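Local coordinates for protein lipid II:glycine glycyltransferase (Staphylococcus aureus, PDB 6SNR) that probably attaches the first glycine of the pentaglycine cross-bridge to the lysine of lipid II, taking it from glycyl-tRNA, in building the cell wall, at residues E31-T36 against Q56-K61; Y39-A44 against K98-Y103; A104-P109 against D140-R145; L23-K28 against G75-Y80. All coordinates share one frame; numbering follows the deposited sequence.

How the contacts relate
All four contacts gather on one seven-stranded mixed sheet, that of the first of two domains whose folds resemble the GNAT acetyltransferases. Contacts 1 and 4 both use the region of helix 27-33, and contact 1 is nested inside the loop that contact 4 closes; their centres lie about 14 Å apart. Contacts 1 and 2, about 11 Å apart, alternate along the chain and meet through neighbouring strands 39-47 and 50-61, where F59 N lies 2.7 Å from Y39 O. Contacts 2 and 3 share strand 102-107 end to end. Contact 3 comes last, about 13 Å from contact 4, and ties this sheet to the loop leading toward the second domain.

Contact 1 of 4, residues E31-T36 against Q56-K61; sequences ETKKLT and QLLFKK
K60 reaches its full length to T36, laying CD, CE and NZ against the carbonyl oxygen of that residue. This joins the 31-36 segment to strand 50-61, which is antiparallel to both its neighbours in the mixed sheet of a GNAT-like domain; L58 and K60 both point their CB toward the 31-36 segment. The lysine chain is extended throughout, starting with CG anti to the backbone N (chi1 -173°), and this carries the ammonium far enough to donate a hydrogen bond from NZ to T36 O at 2.7 Å. NZ comes almost straight at the oxygen, with a C=O...N angle of 166°. The other touch is apolar: K33 CG lies 4.2 Å from L58 CD1, while the rest of the K33 chain leads away from the strand. W38 touches K33, L58 and K60, residues of both segments. Within the 31-36 segment, K34 NZ makes a salt bridge to E31 OE1 at 3.0 Å, on the syn side but tilted 30° out of the carboxylate plane.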
loop_
_atom_site.group_PDB
_atom_site.type_symbol
_atom_site.label_atom_id
_atom_site.label_comp_id
_atom_site.label_asym_id
_atom_site.label_seq_id
_atom_site.Cartn_x
_atom_site.Cartn_y
_atom_site.Cartn_z
ATOM N N GLU A 31 -4.471 14.839 -10.578
ATOM C CA GLU A 31 -4.057 16.084 -9.959
ATOM C C GLU A 31 -2.614 16.023 -9.478
ATOM O O GLU A 31 -1.886 16.997 -9.609
ATOM C CB GLU A 31 -4.970 16.488 -8.786
ATOM C CG GLU A 31 -6.361 16.856 -9.209
ATOM C CD GLU A 31 -6.460 18.236 -9.819
ATOM O OE1 GLU A 31 -5.530 19.056 -9.655
ATOM O OE2 GLU A 31 -7.489 18.481 -10.480
ATOM N N THR A 32 -2.178 14.868 -8.954
ATOM C CA THR A 32 -0.816 14.722 -8.426
ATOM C C THR A 32 0.243 14.767 -9.513
ATOM O O THR A 32 1.399 15.070 -9.264
ATOM C CB THR A 32 -0.600 13.427 -7.612
ATOM O OG1 THR A 32 -0.435 12.311 -8.511
ATOM C CG2 THR A 32 -1.689 13.178 -6.655
ATOM N N LYS A 33 -0.152 14.449 -10.734
ATOM C CA LYS A 33 0.815 14.390 -11.808
ATOM C C LYS A 33 1.034 15.735 -12.510
ATOM O O LYS A 33 1.933 15.849 -13.356
ATOM C CB LYS A 33 0.399 13.316 -12.807
ATOM C CG LYS A 33 0.395 11.913 -12.199
ATOM C CD LYS A 33 1.804 11.419 -11.868
ATOM C CE LYS A 33 1.785 10.009 -11.303
ATOM N NZ LYS A 33 3.173 9.485 -11.121
ATOM N N LYS A 34 0.249 16.742 -12.152
ATOM C CA LYS A 34 0.459 18.075 -12.712
ATOM C C LYS A 34 1.873 18.547 -12.395
ATOM O O LYS A 34 2.508 19.173 -13.223
ATOM C CB LYS A 34 -0.590 19.086 -12.205
ATOM C CG LYS A 34 -1.993 18.867 -12.733
ATOM C CD LYS A 34 -2.960 19.848 -12.067
ATOM C CE LYS A 34 -4.343 19.800 -12.681
ATOM N NZ LYS A 34 -5.241 20.822 -12.034
ATOM N N LEU A 35 2.359 18.207 -11.209
ATOM C CA LEU A 35 3.635 18.692 -10.700
ATOM C C LEU A 35 4.789 18.214 -11.562
ATOM O O LEU A 35 5.844 18.865 -11.601
ATOM C CB LEU A 35 3.820 18.230 -9.244
ATOM C CG LEU A 35 4.961 18.843 -8.436
ATOM C CD1 LEU A 35 4.694 20.322 -8.218
ATOM C CD2 LEU A 35 5.092 18.132 -7.093
ATOM N N THR A 36 4.608 17.092 -12.256
ATOM C CA THR A 36 5.653 16.563 -13.130
ATOM C C THR A 36 5.358 16.674 -14.632
ATOM O O THR A 36 5.939 15.956 -15.432
ATOM C CB THR A 36 6.034 15.105 -12.746
ATOM O OG1 THR A 36 4.858 14.321 -12.548
ATOM C CG2 THR A 36 6.869 15.088 -11.448
ATOM N N GLN A 56 -8.902 7.770 -18.249
ATOM C CA GLN A 56 -8.234 8.989 -17.996
ATOM C C GLN A 56 -6.869 8.962 -18.702
ATOM O O GLN A 56 -6.047 8.082 -18.479
ATOM C CB GLN A 56 -8.012 9.149 -16.496
ATOM C CG GLN A 56 -7.334 10.399 -16.144
ATOM C CD GLN A 56 -7.424 10.659 -14.676
ATOM O OE1 GLN A 56 -6.708 10.038 -13.869
ATOM N NE2 GLN A 56 -8.316 11.535 -14.319
ATOM N N LEU A 57 -6.682 9.893 -19.607
ATOM C CA LEU A 57 -5.477 10.021 -20.448
ATOM C C LEU A 57 -4.588 11.063 -19.883
ATOM O O LEU A 57 -5.030 12.207 -19.607
ATOM C CB LEU A 57 -5.901 10.441 -21.897
ATOM C CG LEU A 57 -6.606 9.446 -22.808
ATOM C CD1 LEU A 57 -7.813 8.741 -22.267
ATOM C CD2 LEU A 57 -6.961 10.185 -24.115
ATOM N N LEU A 58 -3.308 10.756 -19.682
ATOM C CA LEU A 58 -2.353 11.717 -19.245
ATOM C C LEU A 58 -1.425 11.993 -20.409
ATOM O O LEU A 58 -0.874 11.080 -21.019
ATOM C CB LEU A 58 -1.517 11.215 -18.055
ATOM C CG LEU A 58 -2.358 11.031 -16.782
ATOM C CD1 LEU A 58 -1.536 10.374 -15.658
ATOM C CD2 LEU A 58 -2.878 12.367 -16.318
ATOM N N PHE A 59 -1.207 13.266 -20.657
ATOM C CA PHE A 59 -0.248 13.719 -21.689
ATOM C C PHE A 59 0.948 14.452 -21.136
ATOM O O PHE A 59 0.825 15.274 -20.204
ATOM C CB PHE A 59 -1.000 14.700 -22.670
ATOM C CG PHE A 59 -2.025 14.039 -23.495
ATOM C CD1 PHE A 59 -1.747 13.512 -24.728
ATOM C CD2 PHE A 59 -3.349 13.968 -23.081
ATOM C CE1 PHE A 59 -2.711 12.896 -25.484
ATOM C CE2 PHE A 59 -4.302 13.341 -23.823
ATOM C CZ PHE A 59 -4.015 12.792 -25.048
ATOM N N LYS A 60 2.115 14.255 -21.787
ATOM C CA LYS A 60 3.299 14.988 -21.401
ATOM C C LYS A 60 4.145 15.185 -22.645
ATOM O O LYS A 60 4.318 14.268 -23.410
ATOM C CB LYS A 60 4.115 14.293 -20.327
ATOM C CG LYS A 60 5.279 15.113 -19.767
ATOM C CD LYS A 60 5.924 14.445 -18.576
ATOM C CE LYS A 60 7.220 15.115 -18.171
ATOM N NZ LYS A 60 7.752 14.556 -16.882
ATOM N N LYS A 61 4.679 16.402 -22.790
ATOM C CA LYS A 61 5.544 16.742 -23.931
ATOM C C LYS A 61 6.844 15.946 -23.879
ATOM O O LYS A 61 7.450 15.774 -22.813
ATOM C CB LYS A 61 5.831 18.239 -23.906
ATOM C CG LYS A 61 6.855 18.732 -24.935
ATOM C CD LYS A 61 7.794 19.761 -24.313
ATOM C CE LYS A 61 8.495 19.199 -23.082
ATOM N NZ LYS A 61 9.924 19.589 -22.874
#

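Contact 2 of 4, residues Y39-A44 against K98-Y103; sequences YARRIA and KAEKAY
A Schellman motif ends helix 83-99, and just where the chain leaves helical geometry E100 turns its carboxylate to Y39 and R41 on strand 39-47. In the motif K101 takes a positive phi (59°), K101 N donates to K98 O at 3.1 Å, and A102 N returns to A97 O. From the strand, Y39 OH donates a hydrogen bond to E100 OE1 at 2.5 Å, a short bond that meets the carboxylate on its anti side, somewhat out of its plane. OE1 also comes to the edge of the phenol ring, 3.3 Å from Y39 CE2, and the ring and carboxylate planes stand 76° apart. The Y39 CG sits between the backbone N and the carbonyl carbon (chi1 61°), which points the ring toward the 98-103 segment and lets its OH reach E100. In the fold, helix 83-99 packs on the mixed sheet, with I43 of strand 39-47 touching L89, S92 and I96; the turn then enters strand 102-107. F59, on the neighbouring strand 50-61, meets the ring of Y39 and is also touched by E100, while E100 O accepts a bond from T68 OG1. The other carboxylate oxygen, OE2, faces the edge of the R41 guanidinium with NH1 4.1 Å away, too far for a salt bridge, though the opposite charges probably attract weakly at this surface.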
loop_
_atom_site.group_PDB
_atom_site.type_symbol
_atom_site.label_atom_id
_atom_site.label_comp_id
_atom_site.label_asym_id
_atom_site.label_seq_id
_atom_site.Cartn_x
_atom_site.Cartn_y
_atom_site.Cartn_z
ATOM N N TYR A 39 -0.747 16.561 -18.139
ATOM C CA TYR A 39 -2.111 17.112 -18.204
ATOM C C TYR A 39 -3.097 16.048 -18.632
ATOM O O TYR A 39 -2.774 15.147 -19.411
ATOM C CB TYR A 39 -2.230 18.375 -19.079
ATOM C CG TYR A 39 -1.862 18.221 -20.566
ATOM C CD1 TYR A 39 -0.518 18.281 -20.967
ATOM C CD2 TYR A 39 -2.834 18.105 -21.547
ATOM C CE1 TYR A 39 -0.160 18.145 -22.309
ATOM C CE2 TYR A 39 -2.483 17.987 -22.894
ATOM C CZ TYR A 39 -1.147 18.027 -23.254
ATOM O OH TYR A 39 -0.870 17.867 -24.612
ATOM N N ALA A 40 -4.330 16.157 -18.128
ATOM C CA ALA A 40 -5.294 15.109 -18.239
ATOM C C ALA A 40 -6.491 15.404 -19.124
ATOM O O ALA A 40 -6.969 16.572 -19.206
ATOM C CB ALA A 40 -5.784 14.675 -16.841
ATOM N N ARG A 41 -7.017 14.336 -19.696
ATOM C CA ARG A 41 -8.279 14.345 -20.436
ATOM C C ARG A 41 -8.997 13.077 -20.117
ATOM O O ARG A 41 -8.364 12.075 -19.808
ATOM C CB ARG A 41 -8.009 14.449 -21.934
ATOM C CG ARG A 41 -7.440 15.801 -22.340
ATOM C CD ARG A 41 -8.450 16.965 -22.265
ATOM N NE ARG A 41 -9.572 16.653 -23.092
ATOM C CZ ARG A 41 -9.600 16.827 -24.420
ATOM N NH1 ARG A 41 -8.589 17.401 -25.066
ATOM N NH2 ARG A 41 -10.663 16.442 -25.096
ATOM N N ARG A 42 -10.322 13.093 -20.146
ATOM C CA ARG A 42 -11.137 11.913 -19.919
ATOM C C ARG A 42 -11.997 11.572 -21.122
ATOM O O ARG A 42 -12.389 12.460 -21.909
ATOM C CB ARG A 42 -12.033 12.066 -18.645
ATOM C CG ARG A 42 -11.257 12.079 -17.329
ATOM C CD ARG A 42 -12.209 11.810 -16.176
ATOM N NE ARG A 42 -13.027 13.028 -15.876
ATOM C CZ ARG A 42 -14.324 13.161 -16.174
ATOM N NH1 ARG A 42 -14.986 12.244 -16.859
ATOM N NH2 ARG A 42 -14.963 14.293 -15.833
ATOM N N ILE A 43 -12.337 10.299 -21.218
ATOM C CA ILE A 43 -13.302 9.728 -22.181
ATOM C C ILE A 43 -14.229 8.788 -21.421
ATOM O O ILE A 43 -13.869 8.199 -20.400
ATOM C CB ILE A 43 -12.658 8.981 -23.365
ATOM C CG1 ILE A 43 -11.690 7.851 -22.913
ATOM C CG2 ILE A 43 -11.857 9.967 -24.203
ATOM C CD1 ILE A 43 -11.038 7.020 -24.033
ATOM N N ALA A 44 -15.450 8.636 -21.929
ATOM C CA ALA A 44 -16.434 7.692 -21.409
ATOM C C ALA A 44 -17.290 7.261 -22.560
ATOM O O ALA A 44 -17.566 8.054 -23.449
ATOM C CB ALA A 44 -17.258 8.278 -20.272
ATOM N N LYS A 98 -4.388 12.425 -31.266
ATOM C CA LYS A 98 -3.894 12.998 -32.521
ATOM C C LYS A 98 -3.884 14.521 -32.408
ATOM O O LYS A 98 -2.939 15.186 -32.838
ATOM C CB LYS A 98 -4.739 12.509 -33.691
ATOM C CG LYS A 98 -4.476 11.065 -34.050
ATOM C CD LYS A 98 -5.537 10.577 -35.033
ATOM C CE LYS A 98 -5.245 9.195 -35.565
ATOM N NZ LYS A 98 -4.122 9.149 -36.535
ATOM N N ALA A 99 -4.928 15.074 -31.788
ATOM C CA ALA A 99 -4.988 16.515 -31.546
ATOM C C ALA A 99 -3.903 17.025 -30.611
ATOM O O ALA A 99 -3.522 18.185 -30.695
ATOM C CB ALA A 99 -6.370 16.895 -31.039
ATOM N N GLU A 100 -3.370 16.145 -29.722
ATOM C CA GLU A 100 -2.265 16.468 -28.859
ATOM C C GLU A 100 -0.857 16.099 -29.412
ATOM O O GLU A 100 0.130 16.236 -28.702
ATOM C CB GLU A 100 -2.437 15.826 -27.473
ATOM C CG GLU A 100 -3.724 16.262 -26.802
ATOM C CD GLU A 100 -3.782 17.748 -26.583
ATOM O OE1 GLU A 100 -2.778 18.378 -26.206
ATOM O OE2 GLU A 100 -4.912 18.251 -26.773
ATOM N N LYS A 101 -0.820 15.699 -30.684
ATOM C CA LYS A 101 0.414 15.329 -31.401
ATOM C C LYS A 101 1.096 14.174 -30.667
ATOM O O LYS A 101 2.321 14.166 -30.510
ATOM C CB LYS A 101 1.390 16.511 -31.563
ATOM C CG LYS A 101 0.779 17.791 -32.141
ATOM C CD LYS A 101 0.262 17.567 -33.549
ATOM C CE LYS A 101 -0.213 18.874 -34.192
ATOM N NZ LYS A 101 -0.697 18.588 -35.575
ATOM N N ALA A 102 0.319 13.217 -30.200
ATOM C CA ALA A 102 0.897 12.096 -29.452
ATOM C C ALA A 102 1.595 11.126 -30.431
ATOM O O ALA A 102 1.100 10.902 -31.522
ATOM C CB ALA A 102 -0.169 11.364 -28.666
ATOM N N TYR A 103 2.752 10.567 -30.038
ATOM C CA TYR A 103 3.405 9.562 -30.901
ATOM C C TYR A 103 2.832 8.160 -30.684
ATOM O O TYR A 103 3.045 7.261 -31.512
ATOM C CB TYR A 103 4.931 9.590 -30.714
ATOM C CG TYR A 103 5.411 9.050 -29.401
ATOM C CD1 TYR A 103 5.563 7.679 -29.211
ATOM C CD2 TYR A 103 5.720 9.898 -28.358
ATOM C CE1 TYR A 103 6.041 7.191 -27.987
ATOM C CE2 TYR A 103 6.191 9.415 -27.137
ATOM C CZ TYR A 103 6.322 8.076 -26.963
ATOM O OH TYR A 103 6.803 7.596 -25.752
#

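Contact 3 of 4, residues A104-P109 against D140-R145; sequences AIKIDP and DYIQPR
K106 leaves strand 102-107 with CB directed at I142, and its CG stands anti to the backbone N (chi1 178°), carrying the chain straight out from the sheet. CD is the first atom to meet the other segment, at 3.6 Å from I142 CD1, the end of the isoleucine's long branch. Bends at chi3 and chi4 then turn the chain: CE stays 4.2 Å from I142 CD1, and NZ swings into an acidic group where it forms salt bridges with D389, E387 and E401. E387 serves both segments, since its other oxygen accepts from I142 N. Strand 102-107 lies inside the mixed sheet of the first GNAT-like domain, whereas D140-R145 is loop that runs directly into strand 146-151 of the second sheet, so the contact sits where the chain passes between the two. Past the strand end, D108 OD2 comes 3.2 Å from Q143 CG. A water fills out this polar spot: it donates to D108 OD2 at 2.7 Å and accepts from Q143 N at 2.9 Å. Y71 OH also bonds D108 OD2, and R74 N bonds OD1, so the buried carboxylate is gripped at both oxygens. Farther along the loop, R145 NE donates to Y141 OH at 3.1 Å, the hydroxyl oxygen lying almost in the guanidinium plane.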
loop_
_atom_site.group_PDB
_atom_site.type_symbol
_atom_site.label_atom_id
_atom_site.label_comp_id
_atom_site.label_asym_id
_atom_site.label_seq_id
_atom_site.Cartn_x
_atom_site.Cartn_y
_atom_site.Cartn_z
ATOM N N ALA A 104 2.085 7.954 -29.579
ATOM C CA ALA A 104 1.447 6.677 -29.248
ATOM C C ALA A 104 0.463 6.867 -28.074
ATOM O O ALA A 104 0.591 7.869 -27.363
ATOM C CB ALA A 104 2.517 5.655 -28.817
ATOM N N ILE A 105 -0.399 5.877 -27.944
ATOM C CA ILE A 105 -1.329 5.700 -26.818
ATOM C C ILE A 105 -0.869 4.426 -26.104
ATOM O O ILE A 105 -0.930 3.333 -26.644
ATOM C CB ILE A 105 -2.774 5.497 -27.278
ATOM C CG1 ILE A 105 -3.282 6.758 -27.985
ATOM C CG2 ILE A 105 -3.682 5.128 -26.092
ATOM C CD1 ILE A 105 -4.496 6.475 -28.822
ATOM N N LYS A 106 -0.443 4.615 -24.864
ATOM C CA LYS A 106 0.149 3.534 -24.060
ATOM C C LYS A 106 -0.845 3.146 -22.975
ATOM O O LYS A 106 -1.275 4.028 -22.195
ATOM C CB LYS A 106 1.447 4.026 -23.428
ATOM C CG LYS A 106 2.151 2.983 -22.498
ATOM C CD LYS A 106 3.416 3.537 -21.936
ATOM C CE LYS A 106 4.453 3.836 -22.992
ATOM N NZ LYS A 106 4.903 2.631 -23.752
ATOM N N ILE A 107 -1.124 1.839 -22.861
ATOM C CA ILE A 107 -2.036 1.382 -21.802
ATOM C C ILE A 107 -1.401 0.214 -21.024
ATOM O O ILE A 107 -0.449 -0.426 -21.499
ATOM C CB ILE A 107 -3.385 0.921 -22.343
ATOM C CG1 ILE A 107 -3.232 -0.398 -23.143
ATOM C CG2 ILE A 107 -4.076 1.982 -23.217
ATOM C CD1 ILE A 107 -4.517 -1.014 -23.566
ATOM N N ASP A 108 -1.910 -0.017 -19.807
ATOM C CA ASP A 108 -1.322 -1.028 -18.907
ATOM C C ASP A 108 -2.355 -1.447 -17.835
ATOM O O ASP A 108 -2.122 -1.254 -16.630
ATOM C CB ASP A 108 0.056 -0.609 -18.311
ATOM C CG ASP A 108 0.093 0.732 -17.632
ATOM O OD1 ASP A 108 -0.914 1.476 -17.622
ATOM O OD2 ASP A 108 1.138 1.140 -17.138
ATOM N N PRO A 109 -3.489 -2.000 -18.258
ATOM C CA PRO A 109 -4.575 -2.214 -17.327
ATOM C C PRO A 109 -4.244 -3.304 -16.302
ATOM O O PRO A 109 -3.391 -4.157 -16.558
ATOM C CB PRO A 109 -5.723 -2.625 -18.223
ATOM C CG PRO A 109 -5.063 -3.292 -19.400
ATOM C CD PRO A 109 -3.829 -2.468 -19.601
ATOM N N ASP A 140 11.601 -2.055 -19.017
ATOM C CA ASP A 140 10.981 -1.951 -20.350
ATOM C C ASP A 140 9.527 -1.458 -20.321
ATOM O O ASP A 140 8.909 -1.176 -21.367
ATOM C CB ASP A 140 11.060 -3.292 -21.092
ATOM C CG ASP A 140 12.434 -3.586 -21.607
ATOM O OD1 ASP A 140 13.389 -2.924 -21.137
ATOM O OD2 ASP A 140 12.525 -4.477 -22.486
ATOM N N TYR A 141 8.969 -1.383 -19.127
ATOM C CA TYR A 141 7.656 -0.790 -18.991
ATOM C C TYR A 141 7.568 0.063 -17.734
ATOM O O TYR A 141 8.369 -0.042 -16.842
ATOM C CB TYR A 141 6.573 -1.853 -19.065
ATOM C CG TYR A 141 6.945 -3.299 -18.687
ATOM C CD1 TYR A 141 7.072 -3.654 -17.387
ATOM C CD2 TYR A 141 7.024 -4.303 -19.664
ATOM C CE1 TYR A 141 7.317 -4.953 -17.012
ATOM C CE2 TYR A 141 7.283 -5.639 -19.306
ATOM C CZ TYR A 141 7.454 -5.933 -17.974
ATOM O OH TYR A 141 7.659 -7.234 -17.598
ATOM N N ILE A 142 6.547 0.947 -17.696
ATOM C CA ILE A 142 6.451 1.951 -16.663
ATOM C C ILE A 142 6.054 1.402 -15.279
ATOM O O ILE A 142 6.676 1.753 -14.273
ATOM C CB ILE A 142 5.475 3.065 -17.092
ATOM C CG1 ILE A 142 5.964 3.712 -18.387
ATOM C CG2 ILE A 142 5.324 4.108 -15.989
ATOM C CD1 ILE A 142 4.990 4.768 -18.936
ATOM N N GLN A 143 5.008 0.617 -15.240
ATOM C CA GLN A 143 4.523 0.064 -13.989
ATOM C C GLN A 143 5.098 -1.330 -13.773
ATOM O O GLN A 143 5.453 -2.020 -14.719
ATOM C CB GLN A 143 3.006 -0.036 -13.960
ATOM C CG GLN A 143 2.263 1.298 -14.144
ATOM C CD GLN A 143 2.555 2.326 -13.105
ATOM O OE1 GLN A 143 2.786 2.007 -11.917
ATOM N NE2 GLN A 143 2.557 3.610 -13.514
ATOM N N PRO A 144 5.104 -1.759 -12.506
ATOM C CA PRO A 144 5.394 -3.199 -12.307
ATOM C C PRO A 144 4.342 -4.075 -12.981
ATOM O O PRO A 144 3.125 -3.802 -12.971
ATOM C CB PRO A 144 5.309 -3.368 -10.793
ATOM C CG PRO A 144 5.411 -2.000 -10.178
ATOM C CD PRO A 144 4.856 -1.060 -11.243
ATOM N N ARG A 145 4.802 -5.169 -13.603
ATOM C CA ARG A 145 3.931 -6.145 -14.223
ATOM C C ARG A 145 3.557 -7.253 -13.252
ATOM O O ARG A 145 2.716 -8.069 -13.551
ATOM C CB ARG A 145 4.589 -6.745 -15.500
ATOM C CG ARG A 145 3.607 -7.528 -16.334
ATOM C CD ARG A 145 4.159 -8.019 -17.680
ATOM N NE ARG A 145 5.144 -9.093 -17.499
ATOM C CZ ARG A 145 4.817 -10.367 -17.302
ATOM N NH1 ARG A 145 3.553 -10.738 -17.206
ATOM N NH2 ARG A 145 5.778 -11.270 -17.129
HETATM O O HOH W 1 3.408 -0.235 -17.473
#

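Contact 4 of 4, residues L23-K28 against G75-Y80; sequences LLQLTK and GFVVDY
Two bends in Q25, chi1 -70° and chi2 -73°, bring its CG alongside V77 CG2 and beside G75 N, the side chains of Q25 and V77 running past each other in opposite directions. V77 has CG1 anti to its backbone N (chi1 -177°), which leaves CG2 as the branch facing the glutamine. The two methylene carbons of Q25 pack on that methyl group, CG at 3.6 Å and CB at 3.9 Å. Q25 CG also lies 3.7 Å from G75 N, so its aliphatic part touches glycine backbone as well as the valine. A cis peptide joins G75 to F76, and the F76 ring goes off the other way, to L86 of helix 83-99. Y80 OH donates to F76 O at 2.8 Å, a bond within the same segment, and V78 CG1 sits over one face of the Y80 ring, offset toward the rim. On the Q25 side, L26 N bonds L23 O, and L26 then takes the N-cap position of helix 27-33. The contact thus marks the irregular end of strand 68-78, from which helix 83-99 leads over to the parallel strand 102-107, the beta-alpha-beta crossover of a GNAT-like fold.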
loop_
_atom_site.group_PDB
_atom_site.type_symbol
_atom_site.label_atom_id
_atom_site.label_comp_id
_atom_site.label_asym_id
_atom_site.label_seq_id
_atom_site.Cartn_x
_atom_site.Cartn_y
_atom_site.Cartn_z
ATOM N N LEU A 23 -6.349 2.945 -8.702
ATOM C CA LEU A 23 -5.914 4.247 -8.208
ATOM C C LEU A 23 -5.413 5.195 -9.347
ATOM O O LEU A 23 -5.697 6.409 -9.338
ATOM C CB LEU A 23 -4.795 4.049 -7.185
ATOM C CG LEU A 23 -4.120 5.247 -6.596
ATOM C CD1 LEU A 23 -5.121 6.024 -5.747
ATOM C CD2 LEU A 23 -2.848 4.863 -5.809
ATOM N N LEU A 24 -4.641 4.664 -10.299
ATOM C CA LEU A 24 -3.984 5.506 -11.286
ATOM C C LEU A 24 -4.952 6.039 -12.365
ATOM O O LEU A 24 -4.518 6.844 -13.181
ATOM C CB LEU A 24 -2.793 4.747 -11.916
ATOM C CG LEU A 24 -1.689 4.239 -11.006
ATOM C CD1 LEU A 24 -0.384 3.925 -11.767
ATOM C CD2 LEU A 24 -1.458 4.935 -9.690
ATOM N N GLN A 25 -6.237 5.635 -12.305
ATOM C CA GLN A 25 -7.295 6.166 -13.161
ATOM C C GLN A 25 -8.225 7.166 -12.459
ATOM O O GLN A 25 -9.193 7.641 -13.082
ATOM C CB GLN A 25 -8.074 5.073 -13.833
ATOM C CG GLN A 25 -7.277 4.333 -14.915
ATOM C CD GLN A 25 -7.120 5.230 -16.144
ATOM O OE1 GLN A 25 -6.023 5.802 -16.469
ATOM N NE2 GLN A 25 -8.202 5.407 -16.762
ATOM N N LEU A 26 -7.964 7.453 -11.196
ATOM C CA LEU A 26 -8.797 8.439 -10.455
ATOM C C LEU A 26 -8.430 9.861 -10.813
ATOM O O LEU A 26 -7.259 10.210 -11.003
ATOM C CB LEU A 26 -8.667 8.248 -8.922
ATOM C CG LEU A 26 -9.120 6.890 -8.384
ATOM C CD1 LEU A 26 -8.928 6.871 -6.864
ATOM C CD2 LEU A 26 -10.574 6.640 -8.737
ATOM N N THR A 27 -9.446 10.742 -10.802
ATOM C CA THR A 27 -9.197 12.108 -11.110
ATOM C C THR A 27 -8.210 12.825 -10.175
ATOM O O THR A 27 -7.432 13.649 -10.613
ATOM C CB THR A 27 -10.498 12.947 -11.274
ATOM O OG1 THR A 27 -11.143 13.112 -9.993
ATOM C CG2 THR A 27 -11.453 12.351 -12.250
ATOM N N LYS A 28 -8.238 12.506 -8.864
ATOM C CA LYS A 28 -7.318 13.144 -7.941
ATOM C C LYS A 28 -5.880 12.604 -8.102
ATOM O O LYS A 28 -4.936 13.298 -7.758
ATOM C CB LYS A 28 -7.788 12.963 -6.488
ATOM C CG LYS A 28 -9.102 13.613 -6.177
ATOM C CD LYS A 28 -9.051 15.108 -6.325
ATOM C CE LYS A 28 -10.224 15.728 -5.555
ATOM N NZ LYS A 28 -10.221 15.368 -4.091
ATOM N N GLY A 75 -5.359 2.140 -17.211
ATOM C CA GLY A 75 -6.575 2.034 -18.031
ATOM C C GLY A 75 -6.295 1.254 -19.291
ATOM O O GLY A 75 -5.196 0.681 -19.420
ATOM N N PHE A 76 -7.252 1.197 -20.236
ATOM C CA PHE A 76 -8.639 1.621 -20.042
ATOM C C PHE A 76 -9.368 0.854 -18.930
ATOM O O PHE A 76 -9.065 -0.313 -18.635
ATOM C CB PHE A 76 -9.475 1.337 -21.302
ATOM C CG PHE A 76 -8.846 1.722 -22.627
ATOM C CD1 PHE A 76 -8.809 3.045 -23.060
ATOM C CD2 PHE A 76 -8.319 0.745 -23.455
ATOM C CE1 PHE A 76 -8.318 3.381 -24.295
ATOM C CE2 PHE A 76 -7.814 1.070 -24.700
ATOM C CZ PHE A 76 -7.823 2.384 -25.128
ATOM N N VAL A 77 -10.365 1.488 -18.336
ATOM C CA VAL A 77 -11.221 0.878 -17.309
ATOM C C VAL A 77 -12.485 0.366 -17.990
ATOM O O VAL A 77 -13.475 1.097 -18.201
ATOM C CB VAL A 77 -11.510 1.821 -16.152
ATOM C CG1 VAL A 77 -12.345 1.106 -15.099
ATOM C CG2 VAL A 77 -10.218 2.347 -15.544
ATOM N N VAL A 78 -12.409 -0.903 -18.368
ATOM C CA VAL A 78 -13.400 -1.554 -19.213
ATOM C C VAL A 78 -13.256 -3.066 -19.068
ATOM O O VAL A 78 -12.206 -3.544 -18.736
ATOM C CB VAL A 78 -13.275 -1.120 -20.689
ATOM C CG1 VAL A 78 -12.022 -1.639 -21.387
ATOM C CG2 VAL A 78 -14.517 -1.513 -21.471
ATOM N N ASP A 79 -14.336 -3.787 -19.318
ATOM C CA ASP A 79 -14.293 -5.238 -19.520
ATOM C C ASP A 79 -13.667 -5.493 -20.900
ATOM O O ASP A 79 -14.255 -5.123 -21.918
ATOM C CB ASP A 79 -15.718 -5.794 -19.374
ATOM C CG ASP A 79 -15.816 -7.299 -19.604
ATOM O OD1 ASP A 79 -14.811 -7.952 -19.975
ATOM O OD2 ASP A 79 -16.941 -7.820 -19.411
ATOM N N TYR A 80 -12.476 -6.110 -20.922
ATOM C CA TYR A 80 -11.684 -6.320 -22.156
ATOM C C TYR A 80 -12.328 -7.390 -23.050
ATOM O O TYR A 80 -11.926 -7.518 -24.209
ATOM C CB TYR A 80 -10.193 -6.599 -21.859
ATOM C CG TYR A 80 -9.473 -5.317 -21.506
ATOM C CD1 TYR A 80 -9.576 -4.760 -20.224
ATOM C CD2 TYR A 80 -8.768 -4.589 -22.470
ATOM C CE1 TYR A 80 -8.982 -3.529 -19.921
ATOM C CE2 TYR A 80 -8.185 -3.377 -22.187
ATOM C CZ TYR A 80 -8.284 -2.842 -20.906
ATOM O OH TYR A 80 -7.724 -1.624 -20.684
#